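Local coordinates for tryparedoxin II (Crithidia fasciculata, PDB 1I5G), which probably carries reducing equivalents from trypanothione to disulfide-containing partner proteins as a thioredoxin-like oxidoreductase, and here binds glutathionylspermidine, at residues A[55-60]-A[135-140]; A[102-107]-A[111-116]. The protein carries 1 engineered substitution. All coordinates share one frame; numbering follows the deposited sequence.

Contact 1: A[55-60]-A[135-140]; sequences KAHAEK and PEAKDF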
loop_
_atom_site.group_PDB
_atom_site.type_symbol
_atom_site.label_atom_id
_atom_site.label_comp_id
_atom_site.label_asym_id
_atom_site.label_seq_id
_atom_site.Cartn_x
_atom_site.Cartn_y
_atom_site.Cartn_z
ATOM N N LYS A 55 2.969 -12.432 -2.877
ATOM C CA LYS A 55 3.993 -13.431 -3.178
ATOM C C LYS A 55 3.727 -14.040 -4.540
ATOM O O LYS A 55 4.632 -14.288 -5.327
ATOM C CB LYS A 55 3.997 -14.498 -2.086
ATOM C CG LYS A 55 4.442 -13.951 -0.748
ATOM C CD LYS A 55 4.392 -15.033 0.333
ATOM C CE LYS A 55 4.715 -14.574 1.737
ATOM N NZ LYS A 55 4.358 -15.612 2.759
ATOM N N ALA A 56 2.474 -14.290 -4.880
ATOM C CA ALA A 56 2.154 -14.902 -6.155
ATOM C C ALA A 56 2.401 -14.022 -7.365
ATOM O O ALA A 56 2.869 -14.465 -8.416
ATOM C CB ALA A 56 0.707 -15.374 -6.146
ATOM N N HIS A 57 2.080 -12.732 -7.233
ATOM C CA HIS A 57 1.922 -11.837 -8.374
ATOM C C HIS A 57 2.762 -10.560 -8.432
ATOM O O HIS A 57 2.776 -9.945 -9.494
ATOM C CB HIS A 57 0.442 -11.443 -8.483
ATOM C CG HIS A 57 -0.512 -12.598 -8.512
ATOM N ND1 HIS A 57 -0.459 -13.564 -9.492
ATOM C CD2 HIS A 57 -1.545 -12.926 -7.699
ATOM C CE1 HIS A 57 -1.417 -14.444 -9.257
ATOM N NE2 HIS A 57 -2.101 -14.087 -8.181
ATOM N N ALA A 58 3.419 -10.150 -7.348
ATOM C CA ALA A 58 4.074 -8.833 -7.369
ATOM C C ALA A 58 5.112 -8.713 -8.485
ATOM O O ALA A 58 5.201 -7.689 -9.186
ATOM C CB ALA A 58 4.656 -8.468 -6.011
ATOM N N GLU A 59 5.909 -9.760 -8.678
ATOM C CA GLU A 59 6.925 -9.721 -9.726
ATOM C C GLU A 59 6.331 -9.825 -11.118
ATOM O O GLU A 59 6.614 -8.983 -11.953
ATOM C CB GLU A 59 7.978 -10.779 -9.424
ATOM C CG GLU A 59 9.268 -10.698 -10.224
ATOM C CD GLU A 59 10.286 -9.692 -9.707
ATOM O OE1 GLU A 59 9.977 -8.922 -8.774
ATOM O OE2 GLU A 59 11.426 -9.659 -10.242
ATOM N N LYS A 60 5.501 -10.836 -11.352
ATOM C CA LYS A 60 4.944 -11.099 -12.664
ATOM C C LYS A 60 3.983 -10.027 -13.155
ATOM O O LYS A 60 3.906 -9.710 -14.355
ATOM C CB LYS A 60 4.229 -12.442 -12.695
ATOM C CG LYS A 60 5.168 -13.650 -12.629
ATOM C CD LYS A 60 4.326 -14.862 -12.259
ATOM C CE LYS A 60 5.072 -16.195 -12.316
ATOM N NZ LYS A 60 4.046 -17.272 -12.203
ATOM N N PRO A 135 -8.133 -14.030 -6.893
ATOM C CA PRO A 135 -6.856 -14.367 -6.269
ATOM C C PRO A 135 -5.739 -14.793 -7.247
ATOM O O PRO A 135 -4.565 -14.722 -6.907
ATOM C CB PRO A 135 -7.223 -15.511 -5.309
ATOM C CG PRO A 135 -8.434 -16.094 -5.907
ATOM C CD PRO A 135 -9.203 -14.970 -6.470
ATOM N N GLU A 136 -6.120 -15.221 -8.450
ATOM C CA GLU A 136 -5.186 -15.569 -9.528
ATOM C C GLU A 136 -4.857 -14.395 -10.447
ATOM O O GLU A 136 -4.109 -14.538 -11.409
ATOM C CB GLU A 136 -5.728 -16.770 -10.325
ATOM C CG GLU A 136 -5.753 -18.028 -9.467
ATOM C CD GLU A 136 -4.357 -18.407 -9.023
ATOM O OE1 GLU A 136 -3.464 -18.284 -9.877
ATOM O OE2 GLU A 136 -4.101 -18.825 -7.866
ATOM N N ALA A 137 -5.393 -13.211 -10.160
ATOM C CA ALA A 137 -5.045 -11.988 -10.875
ATOM C C ALA A 137 -5.363 -12.029 -12.361
ATOM O O ALA A 137 -4.687 -11.380 -13.158
ATOM C CB ALA A 137 -3.605 -11.604 -10.611
ATOM N N LYS A 138 -6.397 -12.777 -12.726
ATOM C CA LYS A 138 -6.827 -12.857 -14.133
ATOM C C LYS A 138 -7.218 -11.517 -14.744
ATOM O O LYS A 138 -7.008 -11.243 -15.925
ATOM C CB LYS A 138 -7.969 -13.864 -14.318
ATOM C CG LYS A 138 -7.652 -15.277 -13.886
ATOM C CD LYS A 138 -8.874 -16.165 -13.893
ATOM C CE LYS A 138 -8.434 -17.564 -13.517
ATOM N NZ LYS A 138 -9.595 -18.506 -13.378
ATOM N N ASP A 139 -7.802 -10.617 -13.950
ATOM C CA ASP A 139 -8.317 -9.344 -14.419
ATOM C C ASP A 139 -7.588 -8.164 -13.829
ATOM O O ASP A 139 -7.999 -7.017 -13.940
ATOM C CB ASP A 139 -9.798 -9.222 -14.056
ATOM C CG ASP A 139 -10.694 -10.191 -14.798
ATOM O OD1 ASP A 139 -10.403 -10.498 -15.967
ATOM O OD2 ASP A 139 -11.709 -10.649 -14.203
ATOM N N PHE A 140 -6.472 -8.461 -13.192
ATOM C CA PHE A 140 -5.594 -7.408 -12.630
ATOM C C PHE A 140 -5.217 -6.426 -13.738
ATOM O O PHE A 140 -4.959 -6.876 -14.881
ATOM C CB PHE A 140 -4.290 -8.071 -12.179
ATOM C CG PHE A 140 -3.266 -7.093 -11.662
ATOM C CD1 PHE A 140 -2.371 -6.453 -12.517
ATOM C CD2 PHE A 140 -3.205 -6.811 -10.311
ATOM C CE1 PHE A 140 -1.446 -5.562 -11.986
ATOM C CE2 PHE A 140 -2.281 -5.919 -9.800
ATOM C CZ PHE A 140 -1.417 -5.305 -10.636
#
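H57 and A137 mark the closest approach of the two backbones, their CA atoms 7.4 Å apart. H57 comes from the last part of helix 41-57, whereas 135-140 is an irregular loop, and A137 turns there with a positive phi of 61°. Across this gap a single side chain does most of the bridging, and histidine suits the place because it offers both a flat face and a polar edge.

The chi1 of -53° sets CG of H57 opposite its own carbonyl carbon and swings the imidazole across to the loop. At the ring's edge, nearly in its plane, NE2 donates a hydrogen bond of 2.8 Å to O of P135, moderately bent at 155° at the hydrogen. The donor approaches to the side of the C=O direction and is tilted from the carbonyl plane. A methyl group lies over each face: CB of A137 stands 3.7 Å above the ring centre in a CH-pi contact, and CB of A56 lies 3.6 Å from the plane on the opposite side. Alanine is apt at both positions, small enough to let the ring slide between them. Bond and methyls together should fix the rotation of the imidazole about its CB-CG bond. CE1 of H57 passes 3.4 Å from O of E136, and the E136 carboxylate, OE1 4.7 Å from NE2, might slightly favour a protonated ring.

Within the loop, D134 accepts hydrogen bonds from the backbone N of both K138 and D139, shaping the turn just after helix 127-133. The F53 ring also meets the H57 ring, and F63 touches the H57 side chain and packs on F140. The contact thus ties the last part of helix 41-57 to the loop leaving helix 127-133, beside strand 63-69.

Contact 2: A[102-107]-A[111-116]; sequences TGFDVK and TLVGVE. With TS5 (glutathionylspermidine), chain C.
F104 lays one ring face against V113, whose CG1 sits 4.2 Å from the ring centroid and 15° off its normal, a CH-pi contact displaced toward the ring's CG side. V113 offers this methyl because CG1 lies anti to its backbone N (chi1 176°). Farther along the ring, CZ of F104 touches CG2 of V115 at 3.8 Å, so two beta-branched strand residues facing the same way receive one phenyl group. Trimming this phenylalanine to an alanine would probably leave both valine methyls without the ring that covers them and open a gap between helix end and sheet.

At the other end of the contact V106 meets T111, CG1 to OG1 at 3.9 Å. A water accepts from N of K107 at 3.1 Å and donates to T111 OG1 at 3.2 Å; the hydroxyl is also bonded to O of S108. Threonine suits the strand's first position, its hydroxyl holding these polar partners while OG1 and CB pack against V106.

F6 and F33 also meet the F104 ring, and I122 touches both F104 and V113. The place of F104 probably follows from the Schellman motif closing helix 94-103: N of V106 bonds back into the helix, and N of D105, with positive phi, to O of T102 at 3.2 Å. Beyond V106 the chain enters the glutathionylspermidine pocket: O of K107 lies 3.3 Å from ligand atom C3, and N of I109 hydrogen-bonds the ligand. A loop with a proline, P110, just before the strand is characteristic of the thioredoxin fold, in which it borders the redox site.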
loop_
_atom_site.group_PDB
_atom_site.type_symbol
_atom_site.label_atom_id
_atom_site.label_comp_id
_atom_site.label_asym_id
_atom_site.label_seq_id
_atom_site.Cartn_x
_atom_site.Cartn_y
_atom_site.Cartn_z
ATOM N N THR A 102 -6.860 11.588 2.765
ATOM C CA THR A 102 -7.756 12.535 2.120
ATOM C C THR A 102 -7.721 12.419 0.605
ATOM O O THR A 102 -8.748 12.408 -0.094
ATOM C CB THR A 102 -7.290 13.914 2.543
ATOM O OG1 THR A 102 -7.530 14.013 3.947
ATOM C CG2 THR A 102 -8.159 15.035 1.901
ATOM N N GLY A 103 -6.521 12.302 0.065
ATOM C CA GLY A 103 -6.360 12.301 -1.375
ATOM C C GLY A 103 -7.011 11.147 -2.100
ATOM O O GLY A 103 -7.418 11.266 -3.262
ATOM N N PHE A 104 -7.126 9.988 -1.465
ATOM C CA PHE A 104 -7.735 8.819 -2.083
ATOM C C PHE A 104 -9.087 8.484 -1.473
ATOM O O PHE A 104 -9.566 7.354 -1.618
ATOM C CB PHE A 104 -6.844 7.589 -1.917
ATOM C CG PHE A 104 -5.526 7.651 -2.639
ATOM C CD1 PHE A 104 -5.355 8.212 -3.892
ATOM C CD2 PHE A 104 -4.390 7.110 -2.069
ATOM C CE1 PHE A 104 -4.136 8.252 -4.506
ATOM C CE2 PHE A 104 -3.156 7.142 -2.709
ATOM C CZ PHE A 104 -3.022 7.715 -3.927
ATOM N N ASP A 105 -9.661 9.454 -0.786
ATOM C CA ASP A 105 -11.035 9.302 -0.314
ATOM C C ASP A 105 -11.234 8.112 0.598
ATOM O O ASP A 105 -12.270 7.433 0.547
ATOM C CB ASP A 105 -12.001 9.051 -1.469
ATOM C CG ASP A 105 -11.982 10.143 -2.492
ATOM O OD1 ASP A 105 -11.807 11.329 -2.130
ATOM O OD2 ASP A 105 -12.156 9.822 -3.686
ATOM N N VAL A 106 -10.250 7.868 1.451
ATOM C CA VAL A 106 -10.344 6.659 2.256
ATOM C C VAL A 106 -11.147 6.955 3.503
ATOM O O VAL A 106 -10.764 7.790 4.328
ATOM C CB VAL A 106 -8.948 6.178 2.660
ATOM C CG1 VAL A 106 -9.043 4.908 3.482
ATOM C CG2 VAL A 106 -8.082 5.931 1.446
ATOM N N LYS A 107 -12.274 6.272 3.633
ATOM C CA LYS A 107 -13.138 6.499 4.793
ATOM C C LYS A 107 -13.162 5.317 5.747
ATOM O O LYS A 107 -13.525 5.440 6.915
ATOM C CB LYS A 107 -14.572 6.845 4.393
ATOM C CG LYS A 107 -14.663 7.959 3.339
ATOM C CD LYS A 107 -14.404 9.335 3.929
ATOM C CE LYS A 107 -14.652 10.449 2.905
ATOM N NZ LYS A 107 -14.454 11.774 3.559
ATOM N N THR A 111 -8.526 -0.743 2.935
ATOM C CA THR A 111 -8.732 -0.141 1.609
ATOM C C THR A 111 -7.420 -0.263 0.850
ATOM O O THR A 111 -6.336 -0.075 1.393
ATOM C CB THR A 111 -9.146 1.358 1.655
ATOM O OG1 THR A 111 -10.460 1.496 2.209
ATOM C CG2 THR A 111 -9.279 1.992 0.289
ATOM N N LEU A 112 -7.496 -0.567 -0.439
ATOM C CA LEU A 112 -6.337 -0.790 -1.293
ATOM C C LEU A 112 -6.529 -0.071 -2.606
ATOM O O LEU A 112 -7.428 -0.417 -3.390
ATOM C CB LEU A 112 -6.140 -2.301 -1.486
ATOM C CG LEU A 112 -4.817 -2.773 -2.081
ATOM C CD1 LEU A 112 -3.648 -2.465 -1.214
ATOM C CD2 LEU A 112 -4.962 -4.285 -2.288
ATOM N N VAL A 113 -5.712 0.940 -2.846
ATOM C CA VAL A 113 -5.855 1.830 -4.000
ATOM C C VAL A 113 -4.630 1.709 -4.889
ATOM O O VAL A 113 -3.495 1.950 -4.452
ATOM C CB VAL A 113 -6.025 3.288 -3.550
ATOM C CG1 VAL A 113 -6.085 4.236 -4.734
ATOM C CG2 VAL A 113 -7.306 3.401 -2.693
ATOM N N GLY A 114 -4.818 1.340 -6.142
ATOM C CA GLY A 114 -3.744 1.198 -7.092
ATOM C C GLY A 114 -3.599 2.415 -7.953
ATOM O O GLY A 114 -4.580 2.985 -8.497
ATOM N N VAL A 115 -2.354 2.835 -8.103
ATOM C CA VAL A 115 -1.952 4.002 -8.868
ATOM C C VAL A 115 -0.834 3.673 -9.841
ATOM O O VAL A 115 0.036 2.858 -9.541
ATOM C CB VAL A 115 -1.471 5.074 -7.896
ATOM C CG1 VAL A 115 -1.039 6.297 -8.605
ATOM C CG2 VAL A 115 -2.527 5.383 -6.822
ATOM N N GLU A 116 -0.829 4.255 -11.033
ATOM C CA GLU A 116 0.275 4.102 -11.971
ATOM C C GLU A 116 1.391 5.034 -11.503
ATOM O O GLU A 116 1.229 6.250 -11.415
ATOM C CB GLU A 116 -0.170 4.500 -13.387
ATOM C CG GLU A 116 0.901 4.321 -14.451
ATOM C CD GLU A 116 0.614 4.880 -15.820
ATOM O OE1 GLU A 116 -0.315 5.670 -15.994
ATOM O OE2 GLU A 116 1.384 4.502 -16.726
HETATM N N1 TS5 C . -16.883 -4.439 6.594
HETATM C CA1 TS5 C . -16.057 -3.347 6.030
HETATM C C1 TS5 C . -14.832 -3.909 5.360
HETATM O OE1 TS5 C . -14.207 -3.214 4.527
HETATM O OE2 TS5 C . -14.460 -5.069 5.671
HETATM C CB1 TS5 C . -15.586 -2.320 7.063
HETATM C CG1 TS5 C . -14.521 -2.875 8.002
HETATM C CD1 TS5 C . -14.550 -2.008 9.229
HETATM O O1 TS5 C . -15.481 -2.053 10.148
HETATM N N2 TS5 C . -13.551 -1.150 9.425
HETATM C CA2 TS5 C . -13.540 -0.068 10.361
HETATM C C2 TS5 C . -13.319 1.305 9.770
HETATM O O2 TS5 C . -12.420 1.526 8.798
HETATM C CB2 TS5 C . -12.359 -0.303 11.305
HETATM S SG2 TS5 C . -12.170 -1.993 11.929
HETATM N N3 TS5 C . -14.100 2.197 10.407
HETATM C CA3 TS5 C . -13.877 3.605 10.147
HETATM C C3 TS5 C . -15.075 4.283 9.536
HETATM O O3 TS5 C . -15.763 3.566 8.681
HETATM N "N1'" TS5 C . -15.498 5.516 9.783
HETATM C "C1'" TS5 C . -16.336 6.211 8.837
HETATM C "C2'" TS5 C . -17.629 6.505 9.577
HETATM N "N2'" TS5 C . -19.838 7.641 9.358
HETATM C "C3'" TS5 C . -18.512 7.465 8.776
HETATM C "C4'" TS5 C . -20.720 8.529 8.612
HETATM C "C5'" TS5 C . -21.863 9.137 9.430
HETATM C "C6'" TS5 C . -22.663 10.202 8.679
HETATM C "C7'" TS5 C . -24.095 10.352 9.187
HETATM N "N3'" TS5 C . -24.898 11.400 8.565
HETATM O O HOH W 1 -12.634 3.787 1.869
#

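Along the chain contact 2 is nested within the loop that contact 1 closes. Their centres lie 20 Å apart and their nearest atoms about 8 Å, without touching. Contact 2 is buried and lies nearer the centre of the chain (9 Å against 15 Å, centre to centre), on strand 111-116, while contact 1 lies beside strand 63-69 of the same mixed sheet. Helices 41-57 and 127-133 link the two regions: C40, P42 and R128, at or near their starts, belong to the ligand pocket with K107 of contact 2, whereas at contact 1 the last part of helix 41-57 meets the loop after helix 127-133. One contact borders the binding site; the other lies away from it.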